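Immunoreactive 84kD antigen PG93 (Porphyromonas gingivalis, PDB 5M11) serves as an essential bacterial-surface component of the type-IX secretion system and binds zinc and calcium ions. Local coordinates at residues 185-190 / 221-226; 213-218 / 226-231; 264-269 / 291-296. All blocks are in the same frame, centred on the assembly; numbering follows the deposited sequence.

Interaction 1 of 3, residues 185-190 / 221-226; sequences TALSLN and QSFEPE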
loop_
_atom_site.group_PDB
_atom_site.type_symbol
_atom_site.label_atom_id
_atom_site.label_comp_id
_atom_site.label_asym_id
_atom_site.label_seq_id
_atom_site.Cartn_x
_atom_site.Cartn_y
_atom_site.Cartn_z
ATOM N N THR A 185 3.754 44.031 -2.766
ATOM C CA THR A 185 4.077 44.899 -3.902
ATOM C C THR A 185 4.438 44.041 -5.105
ATOM O O THR A 185 5.415 43.269 -5.033
ATOM C CB THR A 185 5.255 45.838 -3.551
ATOM O OG1 THR A 185 5.113 46.345 -2.221
ATOM C CG2 THR A 185 5.440 46.974 -4.568
ATOM N N ALA A 186 3.670 44.175 -6.203
ATOM C CA ALA A 186 3.940 43.449 -7.445
ATOM C C ALA A 186 5.187 44.036 -8.130
ATOM O O ALA A 186 5.299 45.249 -8.266
ATOM C CB ALA A 186 2.730 43.507 -8.362
ATOM N N LEU A 187 6.146 43.178 -8.500
ATOM C CA LEU A 187 7.433 43.556 -9.111
ATOM C C LEU A 187 7.494 43.356 -10.635
ATOM O O LEU A 187 7.376 42.220 -11.119
ATOM C CB LEU A 187 8.563 42.726 -8.479
ATOM C CG LEU A 187 8.927 43.005 -7.046
ATOM C CD1 LEU A 187 9.959 41.980 -6.556
ATOM C CD2 LEU A 187 9.441 44.437 -6.880
ATOM N N SER A 188 7.744 44.453 -11.376
ATOM C CA SER A 188 7.911 44.420 -12.833
ATOM C C SER A 188 9.382 44.225 -13.168
ATOM O O SER A 188 10.187 45.140 -12.976
ATOM C CB SER A 188 7.371 45.688 -13.479
ATOM O OG SER A 188 6.004 45.504 -13.805
ATOM N N LEU A 189 9.748 43.010 -13.595
ATOM C CA LEU A 189 11.137 42.657 -13.903
ATOM C C LEU A 189 11.318 42.371 -15.392
ATOM O O LEU A 189 10.433 41.812 -16.043
ATOM C CB LEU A 189 11.568 41.435 -13.061
ATOM C CG LEU A 189 12.367 41.671 -11.781
ATOM C CD1 LEU A 189 11.844 42.861 -10.945
ATOM C CD2 LEU A 189 12.409 40.437 -10.940
ATOM N N ASN A 190 12.476 42.752 -15.926
ATOM C CA ASN A 190 12.779 42.528 -17.328
ATOM C C ASN A 190 13.126 41.040 -17.560
ATOM O O ASN A 190 14.302 40.668 -17.639
ATOM C CB ASN A 190 13.896 43.470 -17.817
ATOM C CG ASN A 190 14.238 43.323 -19.290
ATOM O OD1 ASN A 190 13.376 43.456 -20.178
ATOM N ND2 ASN A 190 15.509 43.041 -19.581
ATOM N N GLN A 221 20.056 43.414 -4.531
ATOM C CA GLN A 221 19.957 44.838 -4.236
ATOM C C GLN A 221 19.415 45.657 -5.449
ATOM O O GLN A 221 19.213 46.861 -5.323
ATOM C CB GLN A 221 21.323 45.389 -3.756
ATOM C CG GLN A 221 22.590 44.860 -4.483
ATOM C CD GLN A 221 23.225 43.603 -3.881
ATOM O OE1 GLN A 221 23.604 42.664 -4.601
ATOM N NE2 GLN A 221 23.374 43.547 -2.553
ATOM N N SER A 222 19.157 45.013 -6.599
ATOM C CA SER A 222 18.686 45.723 -7.796
ATOM C C SER A 222 17.566 44.971 -8.546
ATOM O O SER A 222 16.698 45.621 -9.119
ATOM C CB SER A 222 19.844 46.007 -8.756
ATOM O OG SER A 222 20.133 44.933 -9.646
ATOM N N PHE A 223 17.604 43.624 -8.568
ATOM C CA PHE A 223 16.636 42.787 -9.269
ATOM C C PHE A 223 16.599 43.079 -10.815
ATOM O O PHE A 223 15.559 42.883 -11.444
ATOM C CB PHE A 223 15.245 42.940 -8.639
ATOM C CG PHE A 223 14.987 42.032 -7.468
ATOM C CD1 PHE A 223 15.634 42.233 -6.254
ATOM C CD2 PHE A 223 14.058 41.002 -7.560
ATOM C CE1 PHE A 223 15.405 41.376 -5.178
ATOM C CE2 PHE A 223 13.824 40.152 -6.478
ATOM C CZ PHE A 223 14.506 40.340 -5.301
ATOM N N GLU A 224 17.731 43.554 -11.413
ATOM C CA GLU A 224 17.870 43.781 -12.861
ATOM C C GLU A 224 18.329 42.455 -13.467
ATOM O O GLU A 224 19.488 42.085 -13.255
ATOM C CB GLU A 224 18.861 44.913 -13.164
ATOM C CG GLU A 224 18.408 46.286 -12.704
ATOM C CD GLU A 224 19.494 47.314 -12.431
ATOM O OE1 GLU A 224 20.696 47.015 -12.629
ATOM O OE2 GLU A 224 19.129 48.429 -12.001
ATOM N N PRO A 225 17.462 41.655 -14.129
ATOM C CA PRO A 225 17.917 40.342 -14.590
ATOM C C PRO A 225 18.748 40.344 -15.861
ATOM O O PRO A 225 18.399 40.984 -16.865
ATOM C CB PRO A 225 16.615 39.564 -14.826
ATOM C CG PRO A 225 15.485 40.488 -14.452
ATOM C CD PRO A 225 16.035 41.867 -14.453
ATOM N N GLU A 226 19.830 39.548 -15.821
ATOM C CA GLU A 226 20.690 39.215 -16.945
ATOM C C GLU A 226 20.787 37.690 -17.035
ATOM O O GLU A 226 20.622 36.990 -16.038
ATOM C CB GLU A 226 22.052 39.903 -16.863
ATOM C CG GLU A 226 22.970 39.438 -15.758
ATOM C CD GLU A 226 24.169 40.348 -15.607
ATOM O OE1 GLU A 226 24.917 40.511 -16.598
ATOM O OE2 GLU A 226 24.334 40.932 -14.507
#
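Leu-189 and Phe-223 cross obliquely, and the ring is met at its edge: Leu-189 CD2 lies near the plane of the phenyl ring, 3.8 Å from Phe-223 CD2. The branch point and both methyls of the leucine crowd round the carbonyl oxygen Phe-223 O, Leu-189 CG being nearest to it at 3.4 Å, with Leu-189 CD1 also against Phe-223 CB. Leu-187, two residues back and likewise pointing at the loop, only grazes the ring obliquely, Leu-187 CD1 coming to 4.3 Å from Phe-223 CE2. Further along, the Pro-225 ring turns its CG tip to the backbone of the other segment, with Pro-225 CG 3.4 Å from Asn-190 O and 4.3 Å from Leu-189 CB. No polar bond joins the two segments; the fit is van der Waals packing, partly of side chains on backbone carbonyls. Within the loop, Ser-222 OG accepts from Glu-224 N at 3.3 Å, an ST turn around Phe-223, whose backbone takes left-handed angles (phi 60°). Glu-224 and Glu-226 start out away from the partner segment, and Glu-226 forms a salt bridge with Arg-259. The Phe-223 side chain also touches Leu-162 and Ile-206, which belong to the two neighbouring sheets. The chain just past the outermost strand of one four-stranded antiparallel sheet thus packs on the loop between the third and fourth strands of the next, consistent with the blade-to-blade packing of a beta-propeller.

Interaction 2 of 3, residues 213-218 / 226-231; sequences GRVYVA and ELLLSS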
loop_
_atom_site.group_PDB
_atom_site.type_symbol
_atom_site.label_atom_id
_atom_site.label_comp_id
_atom_site.label_asym_id
_atom_site.label_seq_id
_atom_site.Cartn_x
_atom_site.Cartn_y
_atom_site.Cartn_z
ATOM N N GLY A 213 14.168 26.623 -20.265
ATOM C CA GLY A 213 15.535 26.284 -19.895
ATOM C C GLY A 213 16.440 27.428 -19.498
ATOM O O GLY A 213 17.389 27.208 -18.747
ATOM N N ARG A 214 16.178 28.655 -19.982
ATOM C CA ARG A 214 17.019 29.822 -19.649
ATOM C C ARG A 214 17.081 30.059 -18.141
ATOM O O ARG A 214 16.158 29.658 -17.431
ATOM C CB ARG A 214 16.483 31.084 -20.338
ATOM C CG ARG A 214 16.865 31.192 -21.808
ATOM C CD ARG A 214 16.385 32.495 -22.407
ATOM N NE ARG A 214 14.933 32.488 -22.539
ATOM C CZ ARG A 214 14.184 33.572 -22.658
ATOM N NH1 ARG A 214 14.741 34.771 -22.673
ATOM N NH2 ARG A 214 12.867 33.464 -22.767
ATOM N N VAL A 215 18.159 30.665 -17.642
ATOM C CA VAL A 215 18.285 30.977 -16.215
ATOM C C VAL A 215 18.716 32.415 -16.090
ATOM O O VAL A 215 19.709 32.827 -16.691
ATOM C CB VAL A 215 19.223 30.027 -15.446
ATOM C CG1 VAL A 215 19.605 30.600 -14.081
ATOM C CG2 VAL A 215 18.607 28.653 -15.302
ATOM N N TYR A 216 17.954 33.179 -15.333
ATOM C CA TYR A 216 18.251 34.579 -15.152
ATOM C C TYR A 216 18.811 34.828 -13.785
ATOM O O TYR A 216 18.408 34.188 -12.819
ATOM C CB TYR A 216 17.004 35.423 -15.424
ATOM C CG TYR A 216 16.813 35.695 -16.902
ATOM C CD1 TYR A 216 17.384 36.814 -17.505
ATOM C CD2 TYR A 216 16.120 34.801 -17.713
ATOM C CE1 TYR A 216 17.257 37.044 -18.871
ATOM C CE2 TYR A 216 15.977 35.030 -19.083
ATOM C CZ TYR A 216 16.554 36.149 -19.653
ATOM O OH TYR A 216 16.436 36.378 -20.991
ATOM N N VAL A 217 19.772 35.725 -13.699
ATOM C CA VAL A 217 20.393 36.048 -12.422
ATOM C C VAL A 217 20.203 37.553 -12.159
ATOM O O VAL A 217 20.227 38.371 -13.095
ATOM C CB VAL A 217 21.880 35.585 -12.367
ATOM C CG1 VAL A 217 22.792 36.474 -13.219
ATOM C CG2 VAL A 217 22.382 35.524 -10.932
ATOM N N ALA A 218 19.978 37.912 -10.899
ATOM C CA ALA A 218 19.807 39.314 -10.560
ATOM C C ALA A 218 20.388 39.626 -9.173
ATOM O O ALA A 218 20.152 38.882 -8.240
ATOM C CB ALA A 218 18.325 39.678 -10.618
ATOM N N GLU A 226 19.830 39.548 -15.821
ATOM C CA GLU A 226 20.690 39.215 -16.945
ATOM C C GLU A 226 20.787 37.690 -17.035
ATOM O O GLU A 226 20.622 36.990 -16.038
ATOM C CB GLU A 226 22.052 39.903 -16.863
ATOM C CG GLU A 226 22.970 39.438 -15.758
ATOM C CD GLU A 226 24.169 40.348 -15.607
ATOM O OE1 GLU A 226 24.917 40.511 -16.598
ATOM O OE2 GLU A 226 24.334 40.932 -14.507
ATOM N N LEU A 227 20.970 37.172 -18.242
ATOM C CA LEU A 227 21.003 35.728 -18.477
ATOM C C LEU A 227 22.286 35.124 -17.925
ATOM O O LEU A 227 23.356 35.588 -18.302
ATOM C CB LEU A 227 20.868 35.448 -19.983
ATOM C CG LEU A 227 20.767 33.980 -20.400
ATOM C CD1 LEU A 227 19.392 33.442 -20.179
ATOM C CD2 LEU A 227 21.135 33.809 -21.856
ATOM N N LEU A 228 22.183 34.101 -17.039
ATOM C CA LEU A 228 23.349 33.423 -16.437
ATOM C C LEU A 228 23.775 32.256 -17.326
ATOM O O LEU A 228 24.895 32.261 -17.858
ATOM C CB LEU A 228 23.087 32.988 -14.982
ATOM C CG LEU A 228 24.192 32.257 -14.241
ATOM C CD1 LEU A 228 25.382 33.123 -13.997
ATOM C CD2 LEU A 228 23.688 31.758 -12.924
ATOM N N LEU A 229 22.880 31.279 -17.518
ATOM C CA LEU A 229 23.138 30.179 -18.438
ATOM C C LEU A 229 21.852 29.809 -19.161
ATOM O O LEU A 229 20.764 30.246 -18.777
ATOM C CB LEU A 229 23.825 28.949 -17.792
ATOM C CG LEU A 229 23.229 28.137 -16.627
ATOM C CD1 LEU A 229 23.360 28.832 -15.316
ATOM C CD2 LEU A 229 21.819 27.602 -16.890
ATOM N N SER A 230 21.989 29.022 -20.216
ATOM C CA SER A 230 20.877 28.551 -21.012
ATOM C C SER A 230 20.811 27.043 -20.909
ATOM O O SER A 230 21.417 26.329 -21.706
ATOM C CB SER A 230 21.021 28.995 -22.465
ATOM O OG SER A 230 21.394 30.354 -22.615
ATOM N N SER A 231 20.089 26.547 -19.914
ATOM C CA SER A 231 19.887 25.118 -19.719
ATOM C C SER A 231 18.842 24.582 -20.736
ATOM O O SER A 231 18.288 25.354 -21.533
ATOM C CB SER A 231 19.437 24.867 -18.286
ATOM O OG SER A 231 19.291 23.485 -18.042
#
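A methyl group, Leu-227 CD1, is the main bump on one side of this strand pair. It drops into a hollow with three walls: the face of the Tyr-216 ring, where a CH-pi contact puts it 4.1 Å from the ring centroid and displaced toward the rim; the aliphatic stem of Arg-214, crossed at about a right angle, with Leu-227 CD1 3.7 Å from Arg-214 CB; and the carbonyl Val-215 O. Beyond the stem, the Arg-214 guanidinium pairs with Asp-212. The strands form an antiparallel beta hairpin, the last two strands of a propeller-type blade, and a beta bulge interrupts it: Leu-228 is an extra residue between the pairs Val-217/Glu-226 and Arg-214/Ser-230. Its N donates to Val-215 O at 2.8 Å. The bulge swings Leu-228 toward the other strand, so Leu-228 CB fills the notch between the two valines, 3.9 Å from Val-217 CB. Alongside, Leu-229 CD2 packs against Val-215 CG2 at 3.7 Å, while the Glu-226 stem lies beside Val-217 CG1 and sends its carboxylate to Arg-259. The straightest bond is Val-217 N to Glu-226 O, 2.8 Å and 178° at the hydrogen. Leu-228 and Leu-229 in turn touch Ile-255 on strand 252-256.

Interaction 3 of 3, residues 264-269 / 291-296; sequences FPIADV and ASLLLA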
loop_
_atom_site.group_PDB
_atom_site.type_symbol
_atom_site.label_atom_id
_atom_site.label_comp_id
_atom_site.label_asym_id
_atom_site.label_seq_id
_atom_site.Cartn_x
_atom_site.Cartn_y
_atom_site.Cartn_z
ATOM N N PHE A 264 28.010 19.216 -14.237
ATOM C CA PHE A 264 28.223 17.809 -13.920
ATOM C C PHE A 264 27.381 16.922 -14.829
ATOM O O PHE A 264 26.166 17.129 -14.908
ATOM C CB PHE A 264 27.871 17.509 -12.455
ATOM C CG PHE A 264 28.653 18.270 -11.424
ATOM C CD1 PHE A 264 29.907 17.831 -11.017
ATOM C CD2 PHE A 264 28.120 19.394 -10.817
ATOM C CE1 PHE A 264 30.625 18.523 -10.037
ATOM C CE2 PHE A 264 28.834 20.081 -9.835
ATOM C CZ PHE A 264 30.081 19.637 -9.447
ATOM N N PRO A 265 27.965 15.895 -15.483
ATOM C CA PRO A 265 27.140 15.011 -16.321
ATOM C C PRO A 265 26.322 13.998 -15.480
ATOM O O PRO A 265 26.635 12.804 -15.443
ATOM C CB PRO A 265 28.165 14.340 -17.228
ATOM C CG PRO A 265 29.408 14.324 -16.433
ATOM C CD PRO A 265 29.385 15.480 -15.492
ATOM N N ILE A 266 25.268 14.484 -14.802
ATOM C CA ILE A 266 24.371 13.645 -14.002
ATOM C C ILE A 266 22.968 13.774 -14.578
ATOM O O ILE A 266 22.356 14.847 -14.482
ATOM C CB ILE A 266 24.360 13.921 -12.460
ATOM C CG1 ILE A 266 25.715 14.437 -11.889
ATOM C CG2 ILE A 266 23.873 12.699 -11.701
ATOM C CD1 ILE A 266 26.889 13.452 -11.821
ATOM N N ALA A 267 22.461 12.677 -15.150
ATOM C CA ALA A 267 21.130 12.586 -15.739
ATOM C C ALA A 267 20.056 12.232 -14.696
ATOM O O ALA A 267 20.371 11.698 -13.632
ATOM C CB ALA A 267 21.128 11.540 -16.833
ATOM N N ASP A 268 18.785 12.528 -15.035
ATOM C CA ASP A 268 17.566 12.216 -14.295
ATOM C C ASP A 268 17.769 12.401 -12.782
ATOM O O ASP A 268 17.916 11.425 -12.038
ATOM C CB ASP A 268 17.084 10.783 -14.635
ATOM C CG ASP A 268 16.995 10.427 -16.126
ATOM O OD1 ASP A 268 16.459 11.247 -16.908
ATOM O OD2 ASP A 268 17.392 9.291 -16.495
ATOM N N VAL A 269 17.811 13.668 -12.353
ATOM C CA VAL A 269 18.009 14.069 -10.959
ATOM C C VAL A 269 16.694 14.657 -10.461
ATOM O O VAL A 269 16.210 15.634 -11.030
ATOM C CB VAL A 269 19.204 15.045 -10.786
ATOM C CG1 VAL A 269 19.359 15.470 -9.326
ATOM C CG2 VAL A 269 20.498 14.431 -11.315
ATOM N N ALA A 291 23.033 8.899 -4.242
ATOM C CA ALA A 291 24.438 9.082 -4.635
ATOM C C ALA A 291 24.949 10.365 -4.034
ATOM O O ALA A 291 24.169 11.294 -3.865
ATOM C CB ALA A 291 24.587 9.116 -6.152
ATOM N N SER A 292 26.241 10.416 -3.691
ATOM C CA SER A 292 26.892 11.605 -3.141
ATOM C C SER A 292 27.800 12.246 -4.201
ATOM O O SER A 292 28.380 11.522 -5.008
ATOM C CB SER A 292 27.687 11.249 -1.895
ATOM O OG SER A 292 28.632 10.241 -2.197
ATOM N N LEU A 293 27.931 13.588 -4.202
ATOM C CA LEU A 293 28.759 14.290 -5.169
ATOM C C LEU A 293 29.588 15.370 -4.507
ATOM O O LEU A 293 29.025 16.268 -3.896
ATOM C CB LEU A 293 27.862 14.916 -6.260
ATOM C CG LEU A 293 28.530 15.828 -7.315
ATOM C CD1 LEU A 293 29.187 15.011 -8.437
ATOM C CD2 LEU A 293 27.523 16.764 -7.901
ATOM N N LEU A 294 30.922 15.314 -4.680
ATOM C CA LEU A 294 31.850 16.339 -4.189
ATOM C C LEU A 294 31.669 17.550 -5.097
ATOM O O LEU A 294 31.762 17.416 -6.323
ATOM C CB LEU A 294 33.302 15.811 -4.194
ATOM C CG LEU A 294 34.399 16.729 -3.628
ATOM C CD1 LEU A 294 34.399 16.736 -2.116
ATOM C CD2 LEU A 294 35.741 16.300 -4.103
ATOM N N LEU A 295 31.343 18.713 -4.523
ATOM C CA LEU A 295 31.043 19.904 -5.325
ATOM C C LEU A 295 32.326 20.593 -5.860
ATOM O O LEU A 295 32.609 21.745 -5.513
ATOM C CB LEU A 295 30.149 20.870 -4.531
ATOM C CG LEU A 295 28.785 20.308 -4.120
ATOM C CD1 LEU A 295 28.253 20.993 -2.883
ATOM C CD2 LEU A 295 27.801 20.351 -5.255
ATOM N N ALA A 296 33.055 19.874 -6.756
ATOM C CA ALA A 296 34.307 20.265 -7.416
ATOM C C ALA A 296 34.267 19.868 -8.896
ATOM O O ALA A 296 33.847 18.759 -9.208
ATOM C CB ALA A 296 35.481 19.597 -6.720
#
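The ring of Phe-264 takes a leucine methyl squarely on one face: Leu-293 CD2 sits over its centre, 3.8 Å from the centroid and only 4° off the ring normal, a well-centred CH-pi contact. The second methyl of the same fork reaches toward the rim, with Leu-293 CD1 3.9 Å from Phe-264 CD1. At the ring edge, near its plane, stands a carbonyl oxygen, and Phe-264 CE1 approaches Ala-296 O at 3.3 Å. Leu-294 O and Leu-295 CA come in obliquely beside it, the latter 4.2 Å from Phe-264 CZ, so the ring tip rests against the main chain where strand 290-294 ends. Two torsions arrange the pair. Phe-264 holds CG anti to its carbonyl carbon (chi1 -60°), and Leu-293 holds CG anti to its backbone N (chi1 174°), so that the side chains cross obliquely between neighbouring sheets. Phe-264 closes the outermost strand of one four-stranded antiparallel blade, whereas Leu-293 belongs to the third strand of the next, consistent with the contacts between blades of a beta-propeller. Both segments bend close by. Pro-265 is the centre of an inverse gamma turn, in which Ile-266 N donates to Phe-264 O, and Leu-295 is the centre of another, in which Ala-296 N donates to Leu-294 O at 2.8 Å. The first turn carries the chain from the phenylalanine to Ile-266, which again faces the strand and adds a looser touch, Ile-266 CD1 lying 4.4 Å from Leu-293 CD1. Ile-266 also packs on Ile-252 and Leu-285. Phe-264 and Leu-295 both reach Phe-254 on strand 252-256, which extends the apolar seam into the blade that ends with Phe-264.

From the N terminus, 185-190 comes first, at the outer edge of one blade. Strand 214-219 follows and opens interaction 2 before 221-226 returns to close interaction 1 across a 30-residue loop. Interaction 2 then closes at once at 226-231, a hairpin with seven residues between its segments, so the two cross and share Glu-226. They also touch, through Pro-225 on Tyr-216 and Phe-223 on Ala-218. Interaction 3 follows in series, about 10 Å from interaction 2 at nearest atoms, and closes a 21-residue loop. Interactions 1 and 3 join successive blades at two separate seams; interaction 2 builds the outer edge of a single blade.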